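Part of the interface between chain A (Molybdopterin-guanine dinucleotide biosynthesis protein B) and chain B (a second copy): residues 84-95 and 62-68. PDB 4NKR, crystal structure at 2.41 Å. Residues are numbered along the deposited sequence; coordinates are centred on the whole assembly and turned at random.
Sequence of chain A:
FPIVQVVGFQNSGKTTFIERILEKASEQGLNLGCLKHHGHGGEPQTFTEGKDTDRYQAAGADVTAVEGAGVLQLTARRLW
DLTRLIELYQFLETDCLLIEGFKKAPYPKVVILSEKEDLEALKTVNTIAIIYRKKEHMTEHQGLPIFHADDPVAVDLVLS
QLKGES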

# COMPACT_ATOMS: atom_id res chain seq x y z
N ARG A 84 13.30 -5.85 2.59
CA ARG A 84 12.10 -6.09 1.79
C ARG A 84 11.25 -4.85 1.51
O ARG A 84 10.63 -4.74 0.41
CB ARG A 84 11.26 -7.15 2.43
CG ARG A 84 11.80 -8.56 2.18
CD ARG A 84 10.84 -9.60 2.69
NE ARG A 84 11.14 -10.03 4.06
CZ ARG A 84 11.76 -11.17 4.38
NH1 ARG A 84 12.21 -12.03 3.44
NH2 ARG A 84 11.96 -11.46 5.67
N LEU A 85 11.20 -3.89 2.46
CA LEU A 85 10.43 -2.65 2.20
C LEU A 85 11.15 -1.84 1.12
O LEU A 85 10.49 -1.23 0.24
CB LEU A 85 10.20 -1.83 3.47
CG LEU A 85 9.28 -2.53 4.50
CD1 LEU A 85 9.56 -2.04 5.90
CD2 LEU A 85 7.80 -2.33 4.16
N ILE A 86 12.47 -1.94 1.11
CA ILE A 86 13.26 -1.22 0.14
C ILE A 86 13.07 -1.81 -1.27
O ILE A 86 12.88 -1.08 -2.23
CB ILE A 86 14.74 -1.12 0.59
CG1 ILE A 86 14.83 -0.14 1.77
CG2 ILE A 86 15.64 -0.58 -0.51
CD1 ILE A 86 16.21 0.02 2.36
N GLU A 87 13.05 -3.11 -1.39
CA GLU A 87 12.78 -3.75 -2.65
C GLU A 87 11.40 -3.34 -3.19
O GLU A 87 11.23 -3.10 -4.40
CB GLU A 87 12.88 -5.27 -2.53
CG GLU A 87 14.32 -5.77 -2.42
CD GLU A 87 14.46 -7.20 -1.83
OE1 GLU A 87 13.49 -7.73 -1.24
OE2 GLU A 87 15.56 -7.80 -1.97
N LEU A 88 10.43 -3.24 -2.29
CA LEU A 88 9.11 -2.75 -2.66
C LEU A 88 9.25 -1.40 -3.27
O LEU A 88 8.68 -1.15 -4.26
CB LEU A 88 8.16 -2.73 -1.47
CG LEU A 88 6.71 -2.20 -1.65
CD1 LEU A 88 5.96 -3.07 -2.60
CD2 LEU A 88 5.93 -2.10 -0.36
N TYR A 89 10.06 -0.54 -2.71
CA TYR A 89 10.23 0.80 -3.26
C TYR A 89 10.93 0.81 -4.63
O TYR A 89 10.60 1.64 -5.48
CB TYR A 89 10.98 1.72 -2.29
CG TYR A 89 10.08 2.27 -1.22
CD1 TYR A 89 9.76 1.52 -0.12
CD2 TYR A 89 9.48 3.53 -1.35
CE1 TYR A 89 8.89 1.99 0.87
CE2 TYR A 89 8.63 4.03 -0.35
CZ TYR A 89 8.31 3.25 0.74
OH TYR A 89 7.44 3.70 1.75
N GLN A 90 11.90 -0.09 -4.81
CA GLN A 90 12.55 -0.29 -6.08
C GLN A 90 11.54 -0.73 -7.12
O GLN A 90 11.44 -0.13 -8.16
CB GLN A 90 13.69 -1.31 -5.96
CG GLN A 90 15.06 -0.65 -5.83
CD GLN A 90 16.01 -1.31 -4.83
OE1 GLN A 90 15.79 -2.40 -4.31
NE2 GLN A 90 17.07 -0.61 -4.55
N PHE A 91 10.72 -1.70 -6.76
CA PHE A 91 9.68 -2.18 -7.65
C PHE A 91 8.60 -1.13 -8.08
O PHE A 91 8.07 -1.19 -9.18
CB PHE A 91 9.04 -3.36 -7.00
CG PHE A 91 7.90 -3.92 -7.77
CD1 PHE A 91 6.60 -3.44 -7.59
CD2 PHE A 91 8.10 -5.01 -8.63
CE1 PHE A 91 5.56 -3.99 -8.28
CE2 PHE A 91 7.03 -5.57 -9.33
CZ PHE A 91 5.76 -5.04 -9.15
N LEU A 92 8.25 -0.20 -7.21
CA LEU A 92 7.28 0.86 -7.59
C LEU A 92 8.03 1.99 -8.24
O LEU A 92 7.47 3.03 -8.50
CB LEU A 92 6.53 1.38 -6.37
CG LEU A 92 5.68 0.42 -5.54
CD1 LEU A 92 5.25 1.04 -4.23
CD2 LEU A 92 4.47 0.03 -6.34
N GLU A 93 9.34 1.82 -8.44
CA GLU A 93 10.14 2.65 -9.37
C GLU A 93 10.32 4.06 -8.85
O GLU A 93 10.18 5.03 -9.61
CB GLU A 93 9.56 2.67 -10.79
CG GLU A 93 9.40 1.28 -11.41
CD GLU A 93 8.87 1.32 -12.85
OE1 GLU A 93 8.57 2.45 -13.34
OE2 GLU A 93 8.74 0.24 -13.50
N THR A 94 10.69 4.18 -7.58
CA THR A 94 11.04 5.48 -7.00
C THR A 94 12.53 5.59 -7.25
O THR A 94 13.15 4.58 -7.41
CB THR A 94 10.74 5.52 -5.48
OG1 THR A 94 11.53 4.54 -4.82
CG2 THR A 94 9.25 5.24 -5.20
N ASP A 95 13.07 6.82 -7.28
CA ASP A 95 14.55 7.08 -7.44
C ASP A 95 15.35 6.90 -6.14
O ASP A 95 16.55 6.76 -6.14
CB ASP A 95 14.82 8.55 -7.84
CG ASP A 95 14.24 8.96 -9.23
OD1 ASP A 95 13.98 8.06 -10.10
OD2 ASP A 95 14.08 10.22 -9.43
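Chain B, residues 62-68: DVTAVEG

Residues 62-68 of chain B lie along the last turns of a chain A helix and the loop that follows it. In chain A, residues 84-91 are helical, and the helix begins earlier in the chain. In chain B, D62(B) is in a loop and an extended strand starts at V63(B). The two elements run nearly antiparallel. Their N-to-C directions differ by 159°, the signed crossing angle is also 159°, and the axes come within 10.6 Å. The register follows from this direction. The CA of T94(A) is 7.5 Å from the CA of V63(B), at the start of the strand. The CA of L85(A) is 8.8 Å from the CA of E67(B), further along it.

The strand alternates. V63(B), A65(B) and E67(B) point their CA-to-CB bonds toward chain A, while T64(B) and V66(B) point away. L85(A) and Y89(A), on the helix, and L92(A), just after it, are spaced four and three residues apart, and all three meet the strand. R84(A), I86(A), E87(A), Q90(A) and F91(A) are out of reach.

The contact is mainly apolar. V63(B), in the t rotamer, loses the most area, 87 Å² of its surface being covered by the chain A stretch. Its CG1 is 3.7 Å from CE2 of Y89(A) and 3.8 Å from CD1 of L92(A). Its CB is 3.8 Å from CG2 of T94(A). Three chain A side chains therefore pack against one valine. The Y89(A) ring meets CG1 of V63(B) and CB of A65(B) obliquely. The CA-to-CB bond of Y89(A) points sideways to the strand, but the end of the side chain comes nearer. The OH of Y89(A) is 3.3 Å from CB of A65(B); this hydroxyl is hydrogen-bonded elsewhere in the structure. Towards the other end, CD1 of L85(A) is 4.1 Å from CG of E67(B), so the nearest approach to the leucine is made by the aliphatic part of the glutamate.

No hydrogen bond links the two stretches. The hydrogen bonds between residues of these stretches are internal to one stretch or the other. The helix closes with a Schellman motif. E93(A) has a positive phi of 70°, N of E93(A) bonds to O of Q90(A) at 2.9 Å, and N of T94(A) bonds to O of Y89(A) at 3.3 Å. OG1 of T94(A) also donates to O of Y89(A) at 3.1 Å, while its CG2 meets the valine. In chain B, N of V63(B) makes a weak bond to OD1 of D62(B) at 2.8 Å.

Together the two stretches bury 313 Å².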

# COMPACT_ATOMS: atom_id res chain seq x y z
N ASP B 62 4.94 10.99 -3.74
CA ASP B 62 4.07 10.11 -4.57
C ASP B 62 3.83 8.72 -3.99
O ASP B 62 2.71 8.15 -4.16
CB ASP B 62 4.77 9.87 -5.96
CG ASP B 62 6.30 9.45 -5.81
OD1 ASP B 62 6.89 9.63 -4.69
OD2 ASP B 62 6.91 8.95 -6.81
N VAL B 63 4.91 8.16 -3.41
CA VAL B 63 4.92 6.83 -2.79
C VAL B 63 5.29 7.01 -1.31
O VAL B 63 6.44 7.35 -1.00
CB VAL B 63 5.93 5.94 -3.52
CG1 VAL B 63 6.04 4.56 -2.94
CG2 VAL B 63 5.51 5.84 -4.98
N THR B 64 4.31 6.83 -0.42
CA THR B 64 4.46 7.02 1.07
C THR B 64 3.90 5.77 1.78
O THR B 64 2.93 5.16 1.33
CB THR B 64 3.58 8.23 1.65
OG1 THR B 64 2.24 8.07 1.26
CG2 THR B 64 4.00 9.61 1.18
N ALA B 65 4.47 5.43 2.93
CA ALA B 65 4.03 4.28 3.71
C ALA B 65 4.40 4.31 5.21
O ALA B 65 5.32 5.06 5.66
CB ALA B 65 4.56 3.01 3.10
N VAL B 66 3.60 3.55 5.97
CA VAL B 66 3.84 3.23 7.37
C VAL B 66 3.91 1.75 7.58
O VAL B 66 3.07 1.00 7.06
CB VAL B 66 2.73 3.75 8.31
CG1 VAL B 66 3.20 3.61 9.76
CG2 VAL B 66 2.49 5.21 8.07
N GLU B 67 4.91 1.29 8.30
CA GLU B 67 4.98 -0.15 8.62
C GLU B 67 5.21 -0.39 10.07
O GLU B 67 5.98 0.31 10.67
CB GLU B 67 6.07 -0.83 7.81
CG GLU B 67 6.02 -2.37 7.95
CD GLU B 67 6.62 -2.89 9.27
OE1 GLU B 67 7.50 -2.24 9.84
OE2 GLU B 67 6.19 -3.94 9.73
N GLY B 68 4.56 -1.39 10.65
CA GLY B 68 4.78 -1.72 12.09
C GLY B 68 4.07 -2.97 12.52
O GLY B 68 2.91 -3.19 12.16